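Local coordinates for putative polysaccharide biosynthesis protein with aminopeptidase-like domain (Clostridium acetobutylicum, PDB 3K9T), which binds one zinc ion per subunit, probably takes part in making modified polysaccharides, and is not expected to act as a peptidase despite its aminopeptidase-like region, at residues A76-R79 and K85-D88; I126-S131 and P191-D196; L280-S285 and G413-R418; D273-K278 and I350-N355. One frame throughout, in Å; residues are numbered along the deposited sequence.

Contact 1: residues A76-R79 and K85-D88; sequences AYVR and KVID
The carbonyl oxygen of Val78 is gripped by two successive amides of the facing strand. Ile87 N reaches Val78 O at 3.3 Å along a nearly straight N-H line, 169°, while Val86 N meets the same oxygen in a weak, strongly bent bond. The return bond, Val78 N to Ile87 O at 3.1 Å, completes the hydrogen-bonded pair. Val86 and Ile87 thus both stand opposite Val78, which defines a classic beta bulge: Tyr77 pairs with Asp88, but Arg79 pairs with Lys85, one residue out of step.

On the face shared by Tyr77, Arg79 and Lys85, the lysine runs extended across the phenol ring. Its CE lies 3.7 Å from the centroid of the Tyr77 ring and its NZ 4.3 Å from that centroid, 24° off the normal, a CH-pi contact joined to a cation-pi one. Tyr77 has CG wedged between its backbone N and carbonyl carbon (chi1 51°), which holds the ring where Lys85 can cross one face. A long aliphatic chain ending in a charge suits this role. Arg79 NH2 approaches Lys85 NZ to 4.1 Å, but the guanidinium also has a salt bridge from NH1 to Glu155 of strand 153-163.

The other face is apolar. Val78 sends CG2 to Ile87 CD1 at 3.8 Å, and branched residues fill this side against Phe139. The hairpin of the insert region therefore separates its chemistry by face: an apolar one with Val78 and Ile87, and one carrying Tyr77, Arg79, Lys85 and Asp88, where the like charges of Arg79 and Lys85 are probably eased by the tyrosine ring and Glu155.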
loop_
_atom_site.group_PDB
_atom_site.type_symbol
_atom_site.label_atom_id
_atom_site.label_comp_id
_atom_site.label_asym_id
_atom_site.label_seq_id
_atom_site.Cartn_x
_atom_site.Cartn_y
_atom_site.Cartn_z
ATOM N N ALA A 76 -29.682 40.216 -29.219
ATOM C CA ALA A 76 -30.752 39.273 -28.951
ATOM C C ALA A 76 -31.639 39.896 -27.889
ATOM O O ALA A 76 -31.139 40.583 -26.986
ATOM C CB ALA A 76 -30.209 37.965 -28.479
ATOM N N TYR A 77 -32.954 39.691 -28.016
ATOM C CA TYR A 77 -33.916 40.180 -27.020
ATOM C C TYR A 77 -35.314 39.595 -27.196
ATOM O O TYR A 77 -35.673 39.144 -28.292
ATOM C CB TYR A 77 -34.002 41.724 -27.012
ATOM C CG TYR A 77 -34.217 42.385 -28.370
ATOM C CD1 TYR A 77 -35.498 42.628 -28.873
ATOM C CD2 TYR A 77 -33.126 42.809 -29.131
ATOM C CE1 TYR A 77 -35.675 43.247 -30.121
ATOM C CE2 TYR A 77 -33.295 43.427 -30.350
ATOM C CZ TYR A 77 -34.567 43.646 -30.845
ATOM O OH TYR A 77 -34.690 44.272 -32.071
ATOM N N VAL A 78 -36.051 39.558 -26.079
ATOM C CA VAL A 78 -37.475 39.269 -26.046
ATOM C C VAL A 78 -38.106 40.587 -25.582
ATOM O O VAL A 78 -37.780 41.113 -24.517
ATOM C CB VAL A 78 -37.850 38.147 -25.057
ATOM C CG1 VAL A 78 -39.376 38.040 -24.939
ATOM C CG2 VAL A 78 -37.212 36.799 -25.469
ATOM N N ARG A 79 -38.995 41.131 -26.396
ATOM C CA ARG A 79 -39.594 42.430 -26.106
ATOM C C ARG A 79 -41.102 42.282 -25.959
ATOM O O ARG A 79 -41.714 41.540 -26.714
ATOM C CB ARG A 79 -39.280 43.355 -27.258
ATOM C CG ARG A 79 -39.559 44.790 -26.998
ATOM C CD ARG A 79 -39.426 45.550 -28.301
ATOM N NE ARG A 79 -38.169 46.284 -28.421
ATOM C CZ ARG A 79 -37.464 46.413 -29.546
ATOM N NH1 ARG A 79 -37.828 45.785 -30.668
ATOM N NH2 ARG A 79 -36.342 47.132 -29.536
ATOM N N LYS A 85 -37.751 45.351 -23.354
ATOM C CA LYS A 85 -36.905 44.155 -23.521
ATOM C C LYS A 85 -36.857 43.373 -22.212
ATOM O O LYS A 85 -35.999 43.628 -21.360
ATOM C CB LYS A 85 -35.480 44.529 -23.941
ATOM C CG LYS A 85 -35.362 44.979 -25.363
ATOM C CD LYS A 85 -33.998 45.582 -25.681
ATOM C CE LYS A 85 -33.873 45.725 -27.193
ATOM N NZ LYS A 85 -32.706 46.499 -27.639
ATOM N N VAL A 86 -37.785 42.430 -22.063
ATOM C CA VAL A 86 -37.891 41.646 -20.847
ATOM C C VAL A 86 -36.703 40.652 -20.739
ATOM O O VAL A 86 -36.395 40.175 -19.645
ATOM C CB VAL A 86 -39.282 40.962 -20.698
ATOM C CG1 VAL A 86 -40.408 42.011 -20.601
ATOM C CG2 VAL A 86 -39.547 40.009 -21.829
ATOM N N ILE A 87 -36.059 40.337 -21.865
ATOM C CA ILE A 87 -34.762 39.640 -21.865
ATOM C C ILE A 87 -33.861 40.446 -22.803
ATOM O O ILE A 87 -34.290 40.795 -23.897
ATOM C CB ILE A 87 -34.804 38.176 -22.358
ATOM C CG1 ILE A 87 -35.836 37.357 -21.593
ATOM C CG2 ILE A 87 -33.431 37.566 -22.165
ATOM C CD1 ILE A 87 -35.948 35.897 -22.033
ATOM N N ASP A 88 -32.633 40.732 -22.367
ATOM C CA ASP A 88 -31.700 41.582 -23.122
ATOM C C ASP A 88 -30.232 41.074 -23.049
ATOM O O ASP A 88 -29.558 41.129 -22.014
ATOM C CB ASP A 88 -31.816 43.053 -22.654
ATOM C CG ASP A 88 -31.015 44.042 -23.529
ATOM O OD1 ASP A 88 -30.360 43.598 -24.491
ATOM O OD2 ASP A 88 -31.046 45.276 -23.254
#

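Contact 2: residues I126-S131 and P191-D196; sequences IPYLTS and PSMCND. With ZN (zinc ion), chain B.
Tyr128 and Met193 face each other across two irregular backbones whose CA atoms come no closer than 9.0 Å, so long side chains must bridge the gap. The 191-196 segment bends sharply at Ser192, the centre of an inverse gamma turn in which Met193 N bonds to Pro191 O, before the helix 194-211 begins.

Met193, a selenomethionine here, lays its terminal methyl squarely on the Tyr128 ring: CE sits 3.4 Å from the centroid of that ring and 10° off the normal. The selenium is less central, with SE 4.3 Å from the same centroid and oblique to it, giving a Met-aromatic contact alongside the CH-pi one. The bend at the last torsion of the methionine (chi3 -75°) folds the methyl back over the face. A flexible, polarisable side chain fits such a flat partner well. Pro191 approaches obliquely, its CD 3.5 Å from Tyr128 CE1, adding a rigid apolar block at a slant to the ring.

This packing brings the insert region against the metal centre of the aminopeptidase-like domain. Tyr128 belongs to the insert, its backbone is bonded to that of His325, and Met193 lies between the two zinc ligands His190 and Asp196 in sequence. Asp196 OD2 binds the zinc ion at 1.9 Å, and His190 and His325 are its other protein ligands. The second carboxylate oxygen, Asp196 OD1, lies 3.1 Å from the zinc ion, too far to coordinate it, and is instead hydrogen-bonded with the hydroxyl of Tyr187, a second-shell partner that probably restrains the rotation of the carboxylate.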
loop_
_atom_site.group_PDB
_atom_site.type_symbol
_atom_site.label_atom_id
_atom_site.label_comp_id
_atom_site.label_asym_id
_atom_site.label_seq_id
_atom_site.Cartn_x
_atom_site.Cartn_y
_atom_site.Cartn_z
ATOM N N ILE A 126 -29.024 32.986 -13.929
ATOM C CA ILE A 126 -29.246 32.789 -15.355
ATOM C C ILE A 126 -28.461 31.531 -15.741
ATOM O O ILE A 126 -27.270 31.433 -15.511
ATOM C CB ILE A 126 -28.808 34.001 -16.191
ATOM C CG1 ILE A 126 -29.499 35.281 -15.691
ATOM C CG2 ILE A 126 -29.122 33.763 -17.694
ATOM C CD1 ILE A 126 -28.853 36.607 -16.211
ATOM N N PRO A 127 -29.140 30.534 -16.290
ATOM C CA PRO A 127 -28.352 29.391 -16.703
ATOM C C PRO A 127 -27.593 29.623 -18.020
ATOM O O PRO A 127 -28.105 30.293 -18.910
ATOM C CB PRO A 127 -29.396 28.280 -16.869
ATOM C CG PRO A 127 -30.684 28.970 -17.109
ATOM C CD PRO A 127 -30.584 30.342 -16.495
ATOM N N TYR A 128 -26.386 29.066 -18.103
ATOM C CA TYR A 128 -25.577 29.037 -19.331
ATOM C C TYR A 128 -25.867 27.775 -20.132
ATOM O O TYR A 128 -25.689 26.673 -19.651
ATOM C CB TYR A 128 -24.080 29.122 -18.985
ATOM C CG TYR A 128 -23.106 28.828 -20.114
ATOM C CD1 TYR A 128 -23.112 29.561 -21.304
ATOM C CD2 TYR A 128 -22.154 27.846 -19.958
ATOM C CE1 TYR A 128 -22.209 29.271 -22.332
ATOM C CE2 TYR A 128 -21.240 27.545 -20.969
ATOM C CZ TYR A 128 -21.279 28.247 -22.152
ATOM O OH TYR A 128 -20.323 27.925 -23.082
ATOM N N LEU A 129 -26.339 27.946 -21.356
ATOM C CA LEU A 129 -26.632 26.812 -22.236
ATOM C C LEU A 129 -25.956 27.014 -23.597
ATOM O O LEU A 129 -25.697 28.143 -24.024
ATOM C CB LEU A 129 -28.153 26.612 -22.403
ATOM C CG LEU A 129 -28.937 26.251 -21.134
ATOM C CD1 LEU A 129 -30.418 26.503 -21.283
ATOM C CD2 LEU A 129 -28.671 24.821 -20.797
ATOM N N THR A 130 -25.664 25.897 -24.244
ATOM C CA THR A 130 -25.043 25.876 -25.561
ATOM C C THR A 130 -25.767 24.863 -26.457
ATOM O O THR A 130 -26.453 23.967 -25.973
ATOM C CB THR A 130 -23.549 25.445 -25.510
ATOM O OG1 THR A 130 -23.470 24.049 -25.219
ATOM C CG2 THR A 130 -22.752 26.250 -24.487
ATOM N N SER A 131 -25.602 24.999 -27.765
ATOM C CA SER A 131 -26.155 24.032 -28.700
ATOM C C SER A 131 -25.263 24.000 -29.909
ATOM O O SER A 131 -25.644 24.414 -30.980
ATOM C CB SER A 131 -27.585 24.395 -29.106
ATOM O OG SER A 131 -28.112 23.376 -29.949
ATOM N N PRO A 191 -18.314 32.334 -22.371
ATOM C CA PRO A 191 -18.584 33.785 -22.427
ATOM C C PRO A 191 -18.432 34.491 -21.067
ATOM O O PRO A 191 -17.362 34.316 -20.447
ATOM C CB PRO A 191 -19.990 33.863 -23.049
ATOM C CG PRO A 191 -20.612 32.540 -22.730
ATOM C CD PRO A 191 -19.513 31.542 -22.693
ATOM N N SER A 192 -19.442 35.253 -20.608
ATOM C CA SER A 192 -19.315 36.064 -19.362
ATOM C C SER A 192 -19.492 35.266 -18.063
ATOM O O SER A 192 -20.486 35.409 -17.347
ATOM C CB SER A 192 -20.293 37.253 -19.366
ATOM O OG SER A 192 -20.077 38.097 -20.478
HETATM N N MSE A 193 -18.520 34.399 -17.800
HETATM C CA MSE A 193 -18.395 33.671 -16.542
HETATM C C MSE A 193 -16.905 33.734 -16.172
HETATM O O MSE A 193 -16.031 33.662 -17.053
HETATM C CB MSE A 193 -18.886 32.231 -16.669
HETATM C CG MSE A 193 -20.406 32.103 -16.951
HETATM SE SE MSE A 193 -20.778 30.335 -17.534
HETATM C CE MSE A 193 -20.058 30.456 -19.369
ATOM N N CYS A 194 -16.636 33.873 -14.878
ATOM C CA CYS A 194 -15.307 34.135 -14.388
ATOM C C CYS A 194 -14.453 32.904 -14.023
ATOM O O CYS A 194 -13.434 32.702 -14.638
ATOM C CB CYS A 194 -15.404 35.115 -13.217
ATOM S SG CYS A 194 -15.973 36.761 -13.748
ATOM N N ASN A 195 -14.846 32.094 -13.044
ATOM C CA ASN A 195 -14.044 30.941 -12.656
ATOM C C ASN A 195 -13.915 29.956 -13.826
ATOM O O ASN A 195 -12.807 29.493 -14.179
ATOM C CB ASN A 195 -14.593 30.255 -11.395
ATOM C CG ASN A 195 -13.453 29.700 -10.471
ATOM O OD1 ASN A 195 -12.349 30.234 -10.457
ATOM N ND2 ASN A 195 -13.743 28.649 -9.704
ATOM N N ASP A 196 -15.040 29.694 -14.478
ATOM C CA ASP A 196 -15.082 28.836 -15.663
ATOM C C ASP A 196 -15.519 29.696 -16.884
ATOM O O ASP A 196 -16.717 29.857 -17.082
ATOM C CB ASP A 196 -16.061 27.687 -15.384
ATOM C CG ASP A 196 -16.249 26.778 -16.568
ATOM O OD1 ASP A 196 -15.311 26.690 -17.377
ATOM O OD2 ASP A 196 -17.337 26.163 -16.713
HETATM ZN ZN ZN B . -17.799 25.138 -18.296
#

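Contact 3: residues L280-S285 and G413-R418; sequences LMHCGS and GMEFRR
His282 contributes the largest share of the buried surface, laying one face of its imidazole over the backbone and the start of the side chain of Glu415. Glu415 CA stands 3.6 Å above the plane of the His282 ring, over its centre, and Glu415 CB makes a CH-pi contact at 4.0 Å from the centroid. Glu415 CG packs 3.5 Å from His282 CB. A flat ring with little bulk can settle on a bare stretch of chain in this way, its edge meanwhile approaching a carbonyl: Gly413 O lies 3.4 Å from His282 CE1, near the plane of the ring. The polar end of the histidine is engaged by Lys278, whose NZ is hydrogen-bonded with His282 NE2 and with Met414 O.

Glu415 offers the ring its aliphatic part and spends its carboxylate elsewhere. With CG opposite the backbone N (chi1 -162°) and a bend at the next torsion, OE2 folds back to accept Arg417 N at 2.9 Å, from above the carboxylate plane. A glutamate is apt at this N-cap because the negative charge of Glu415 would probably interact favourably with the positive end of the helix dipole. Gly413, at positive phi, ends the helix 405-412 before this turn.

The contact thus joins the end of helix 271-282 to an N-capped helix start, in the turn linking helices 405-412 and 416-428 of the permutated winged helix-turn-helix domain.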
loop_
_atom_site.group_PDB
_atom_site.type_symbol
_atom_site.label_atom_id
_atom_site.label_comp_id
_atom_site.label_asym_id
_atom_site.label_seq_id
_atom_site.Cartn_x
_atom_site.Cartn_y
_atom_site.Cartn_z
ATOM N N LEU A 280 2.059 21.130 -3.178
ATOM C CA LEU A 280 0.859 21.279 -2.317
ATOM C C LEU A 280 1.110 20.849 -0.876
ATOM O O LEU A 280 0.710 21.535 0.106
ATOM C CB LEU A 280 -0.329 20.496 -2.895
ATOM C CG LEU A 280 -0.863 21.036 -4.246
ATOM C CD1 LEU A 280 -1.831 20.034 -4.857
ATOM C CD2 LEU A 280 -1.519 22.447 -4.099
HETATM N N MSE A 281 1.795 19.717 -0.750
HETATM C CA MSE A 281 2.088 19.119 0.550
HETATM C C MSE A 281 2.761 20.123 1.527
HETATM O O MSE A 281 2.498 20.137 2.745
HETATM C CB MSE A 281 2.979 17.912 0.308
HETATM C CG MSE A 281 3.398 17.191 1.551
HETATM SE SE MSE A 281 4.447 15.609 1.093
HETATM C CE MSE A 281 3.323 14.834 -0.352
ATOM N N HIS A 282 3.627 20.963 0.984
ATOM C CA HIS A 282 4.420 21.846 1.810
ATOM C C HIS A 282 4.013 23.293 1.692
ATOM O O HIS A 282 4.630 24.140 2.270
ATOM C CB HIS A 282 5.894 21.687 1.460
ATOM C CG HIS A 282 6.448 20.364 1.859
ATOM N ND1 HIS A 282 6.832 20.089 3.152
ATOM C CD2 HIS A 282 6.669 19.231 1.146
ATOM C CE1 HIS A 282 7.280 18.847 3.216
ATOM N NE2 HIS A 282 7.191 18.304 2.012
ATOM N N CYS A 283 2.925 23.564 1.000
ATOM C CA CYS A 283 2.553 24.935 0.719
ATOM C C CYS A 283 1.865 25.658 1.880
ATOM O O CYS A 283 1.705 26.851 1.831
ATOM C CB CYS A 283 1.690 24.995 -0.534
ATOM S SG CYS A 283 -0.046 24.629 -0.302
ATOM N N GLY A 284 1.432 24.946 2.898
ATOM C CA GLY A 284 0.850 25.598 4.036
ATOM C C GLY A 284 -0.631 25.889 4.001
ATOM O O GLY A 284 -1.136 26.496 4.937
ATOM N N SER A 285 -1.327 25.467 2.947
ATOM C CA SER A 285 -2.801 25.536 2.892
ATOM C C SER A 285 -3.351 24.152 2.677
ATOM O O SER A 285 -2.614 23.217 2.384
ATOM C CB SER A 285 -3.302 26.416 1.748
ATOM O OG SER A 285 -2.820 27.722 1.899
ATOM N N GLY A 413 10.858 13.415 3.276
ATOM C CA GLY A 413 9.723 14.132 3.817
ATOM C C GLY A 413 9.972 15.625 3.893
ATOM O O GLY A 413 9.194 16.370 4.512
HETATM N N MSE A 414 11.038 16.094 3.259
HETATM C CA MSE A 414 11.354 17.506 3.357
HETATM C C MSE A 414 10.814 18.243 2.146
HETATM O O MSE A 414 10.566 17.665 1.088
HETATM C CB MSE A 414 12.861 17.748 3.522
HETATM C CG MSE A 414 13.486 17.132 4.765
HETATM SE SE MSE A 414 15.375 17.441 4.747
HETATM C CE MSE A 414 15.870 17.077 6.549
ATOM N N GLU A 415 10.631 19.535 2.342
ATOM C CA GLU A 415 10.235 20.438 1.305
ATOM C C GLU A 415 11.286 20.527 0.172
ATOM O O GLU A 415 12.491 20.478 0.397
ATOM C CB GLU A 415 9.996 21.796 1.939
ATOM C CG GLU A 415 9.178 22.707 1.093
ATOM C CD GLU A 415 10.007 23.735 0.462
ATOM O OE1 GLU A 415 10.734 24.384 1.241
ATOM O OE2 GLU A 415 9.916 23.894 -0.780
ATOM N N PHE A 416 10.803 20.684 -1.050
ATOM C CA PHE A 416 11.660 20.625 -2.209
ATOM C C PHE A 416 12.767 21.676 -2.201
ATOM O O PHE A 416 13.922 21.342 -2.420
ATOM C CB PHE A 416 10.848 20.707 -3.509
ATOM C CG PHE A 416 11.722 20.645 -4.763
ATOM C CD1 PHE A 416 12.139 19.445 -5.281
ATOM C CD2 PHE A 416 12.158 21.801 -5.377
ATOM C CE1 PHE A 416 12.945 19.409 -6.397
ATOM C CE2 PHE A 416 12.971 21.773 -6.483
ATOM C CZ PHE A 416 13.373 20.589 -6.989
ATOM N N ARG A 417 12.445 22.940 -1.952
ATOM C CA ARG A 417 13.499 23.952 -1.934
ATOM C C ARG A 417 14.615 23.680 -0.927
ATOM O O ARG A 417 15.751 24.033 -1.159
ATOM C CB ARG A 417 12.932 25.332 -1.717
ATOM C CG ARG A 417 12.108 25.822 -2.884
ATOM C CD ARG A 417 12.234 27.296 -3.018
ATOM N NE ARG A 417 11.320 27.842 -4.010
ATOM C CZ ARG A 417 11.552 28.952 -4.710
ATOM N NH1 ARG A 417 12.695 29.632 -4.555
ATOM N NH2 ARG A 417 10.639 29.379 -5.576
ATOM N N ARG A 418 14.289 23.053 0.191
ATOM C CA ARG A 418 15.305 22.713 1.191
ATOM C C ARG A 418 16.358 21.752 0.633
ATOM O O ARG A 418 17.572 21.884 0.856
ATOM C CB ARG A 418 14.618 22.043 2.356
ATOM C CG ARG A 418 15.356 22.152 3.608
ATOM C CD ARG A 418 14.526 21.645 4.739
ATOM N NE ARG A 418 15.430 21.289 5.805
ATOM C CZ ARG A 418 15.137 20.475 6.800
ATOM N NH1 ARG A 418 13.940 19.920 6.862
ATOM N NH2 ARG A 418 16.065 20.221 7.732
#

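Contact 4: residues D273-K278 and I350-N355; sequences DKIVEK and IYTIEN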
loop_
_atom_site.group_PDB
_atom_site.type_symbol
_atom_site.label_atom_id
_atom_site.label_comp_id
_atom_site.label_asym_id
_atom_site.label_seq_id
_atom_site.Cartn_x
_atom_site.Cartn_y
_atom_site.Cartn_z
ATOM N N ASP A 273 2.666 14.828 -11.644
ATOM C CA ASP A 273 1.817 14.486 -10.466
ATOM C C ASP A 273 2.618 14.588 -9.195
ATOM O O ASP A 273 2.155 15.169 -8.193
ATOM C CB ASP A 273 1.297 13.045 -10.541
ATOM C CG ASP A 273 0.385 12.799 -11.734
ATOM O OD1 ASP A 273 -0.514 13.637 -11.993
ATOM O OD2 ASP A 273 0.578 11.760 -12.412
ATOM N N LYS A 274 3.818 14.002 -9.237
ATOM C CA LYS A 274 4.707 13.962 -8.085
ATOM C C LYS A 274 5.130 15.375 -7.753
ATOM O O LYS A 274 5.200 15.744 -6.576
ATOM C CB LYS A 274 5.905 13.036 -8.354
ATOM C CG LYS A 274 5.508 11.572 -8.544
ATOM C CD LYS A 274 5.932 10.622 -7.471
ATOM C CE LYS A 274 7.324 10.010 -7.805
ATOM N NZ LYS A 274 7.540 8.634 -7.161
ATOM N N ILE A 275 5.389 16.186 -8.779
ATOM C CA ILE A 275 5.840 17.570 -8.533
ATOM C C ILE A 275 4.686 18.381 -7.928
ATOM O O ILE A 275 4.832 19.006 -6.874
ATOM C CB ILE A 275 6.341 18.273 -9.808
ATOM C CG1 ILE A 275 7.719 17.758 -10.197
ATOM C CG2 ILE A 275 6.376 19.798 -9.628
ATOM C CD1 ILE A 275 8.172 18.316 -11.536
ATOM N N VAL A 276 3.538 18.380 -8.589
ATOM C CA VAL A 276 2.424 19.170 -8.050
ATOM C C VAL A 276 2.028 18.728 -6.620
ATOM O O VAL A 276 1.773 19.572 -5.780
ATOM C CB VAL A 276 1.178 19.197 -8.991
ATOM C CG1 VAL A 276 -0.023 19.842 -8.257
ATOM C CG2 VAL A 276 1.537 19.947 -10.309
ATOM N N GLU A 277 2.007 17.427 -6.331
ATOM C CA GLU A 277 1.562 17.001 -4.985
ATOM C C GLU A 277 2.600 17.384 -3.926
ATOM O O GLU A 277 2.234 17.721 -2.823
ATOM C CB GLU A 277 1.214 15.520 -4.947
ATOM C CG GLU A 277 0.029 15.154 -5.872
ATOM C CD GLU A 277 -0.034 13.668 -6.158
ATOM O OE1 GLU A 277 0.194 12.886 -5.214
ATOM O OE2 GLU A 277 -0.304 13.281 -7.318
ATOM N N LYS A 278 3.881 17.408 -4.303
ATOM C CA LYS A 278 4.950 17.808 -3.402
ATOM C C LYS A 278 4.917 19.301 -3.105
ATOM O O LYS A 278 5.217 19.713 -1.974
ATOM C CB LYS A 278 6.326 17.405 -3.971
ATOM C CG LYS A 278 7.500 17.479 -2.967
ATOM C CD LYS A 278 7.238 16.639 -1.705
ATOM C CE LYS A 278 8.506 16.494 -0.888
ATOM N NZ LYS A 278 8.256 16.166 0.531
ATOM N N ILE A 350 6.562 25.278 -11.570
ATOM C CA ILE A 350 7.495 25.493 -12.681
ATOM C C ILE A 350 8.911 25.559 -12.156
ATOM O O ILE A 350 9.800 24.937 -12.725
ATOM C CB ILE A 350 7.141 26.736 -13.539
ATOM C CG1 ILE A 350 5.868 26.459 -14.365
ATOM C CG2 ILE A 350 8.302 27.094 -14.449
ATOM C CD1 ILE A 350 5.208 27.689 -15.091
ATOM N N TYR A 351 9.114 26.279 -11.057
ATOM C CA TYR A 351 10.413 26.269 -10.370
ATOM C C TYR A 351 10.842 24.825 -10.056
ATOM O O TYR A 351 11.992 24.482 -10.241
ATOM C CB TYR A 351 10.350 27.085 -9.069
ATOM C CG TYR A 351 11.610 27.045 -8.212
ATOM C CD1 TYR A 351 11.879 25.967 -7.352
ATOM C CD2 TYR A 351 12.522 28.087 -8.244
ATOM C CE1 TYR A 351 13.025 25.946 -6.572
ATOM C CE2 TYR A 351 13.681 28.076 -7.450
ATOM C CZ TYR A 351 13.920 27.012 -6.614
ATOM O OH TYR A 351 15.059 26.994 -5.847
ATOM N N THR A 352 9.921 23.976 -9.606
ATOM C CA THR A 352 10.275 22.581 -9.263
ATOM C C THR A 352 10.641 21.771 -10.525
ATOM O O THR A 352 11.624 21.022 -10.559
ATOM C CB THR A 352 9.143 21.905 -8.444
ATOM O OG1 THR A 352 8.803 22.732 -7.321
ATOM C CG2 THR A 352 9.572 20.539 -7.937
ATOM N N ILE A 353 9.844 21.935 -11.565
ATOM C CA ILE A 353 10.091 21.271 -12.830
ATOM C C ILE A 353 11.489 21.596 -13.310
ATOM O O ILE A 353 12.228 20.717 -13.708
ATOM C CB ILE A 353 9.095 21.742 -13.909
ATOM C CG1 ILE A 353 7.707 21.192 -13.637
ATOM C CG2 ILE A 353 9.563 21.339 -15.331
ATOM C CD1 ILE A 353 6.642 21.929 -14.459
ATOM N N GLU A 354 11.832 22.876 -13.266
ATOM C CA GLU A 354 13.105 23.355 -13.795
ATOM C C GLU A 354 14.323 22.908 -12.992
ATOM O O GLU A 354 15.345 22.572 -13.564
ATOM C CB GLU A 354 13.059 24.875 -13.814
ATOM C CG GLU A 354 12.203 25.440 -14.904
ATOM C CD GLU A 354 12.909 25.466 -16.228
ATOM O OE1 GLU A 354 14.067 25.913 -16.247
ATOM O OE2 GLU A 354 12.301 25.040 -17.243
ATOM N N ASN A 355 14.197 22.912 -11.661
ATOM C CA ASN A 355 15.301 22.564 -10.761
ATOM C C ASN A 355 15.361 21.120 -10.258
ATOM O O ASN A 355 16.134 20.833 -9.344
ATOM C CB ASN A 355 15.305 23.510 -9.546
ATOM C CG ASN A 355 15.623 24.943 -9.928
ATOM O OD1 ASN A 355 16.672 25.212 -10.494
ATOM N ND2 ASN A 355 14.710 25.874 -9.611
#
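Apolar packing carries the meeting of Ile275 with Thr352 and Ile353. The isoleucine divides its two branches between the partners: the methyl CG2 lies 3.7 Å from Thr352 CB, while the longer branch reaches on until CD1 touches Ile353 CG1 at 3.6 Å. With CG1 opposite the carbonyl carbon (chi1 -75°), that branch, and CD1 beyond it, is aimed at Ile353 while CG2 faces Thr352. The side chains of Ile275 and Thr352 slide past one another in opposite directions, whereas Ile275 and Ile353 cross near a right angle. The small side chain of Thr352, with Ile275 packed on it, suits so close an approach, Ile275 CA and Thr352 CA being only 6.7 Å apart.

As for polar bonding, the hydroxyl of Thr352 is satisfied within its own helix: the residue presents its methyl to Ile275 and turns OG1 to the carbonyl oxygen of Glu348 one turn earlier. Asn355 ND2 makes a weak bond to Tyr351 O and sits 3.1 Å above the Tyr351 ring plane.

Helices 271-282 and 336-355 thus pack together against the C-terminal domain: Leu406 of helix 405-412 touches Ile275, Phe416 of helix 416-428 touches Thr352, and Tyr262 of strand 260-263 lies against Val276.

How the contacts relate
Along the chain contact 1 closes before contact 2 opens, and both precede contacts 3 and 4, whose segments alternate. Contacts 1 and 2 lie on one side of the chain's centre, with their centres about 18 Å apart; one is inside the insert region, the other ties that region to the zinc site. Contacts 3 and 4 lie on the opposite side, about 11 Å apart between centres, and share helix 271-282. They touch directly, Phe416 CZ lying 3.6 Å from Asn355 O. The centres of contacts 1 and 3 are about 53 Å apart, so the aminopeptidase-like core holds the insert at one end and the winged helix-turn-helix domain at the other.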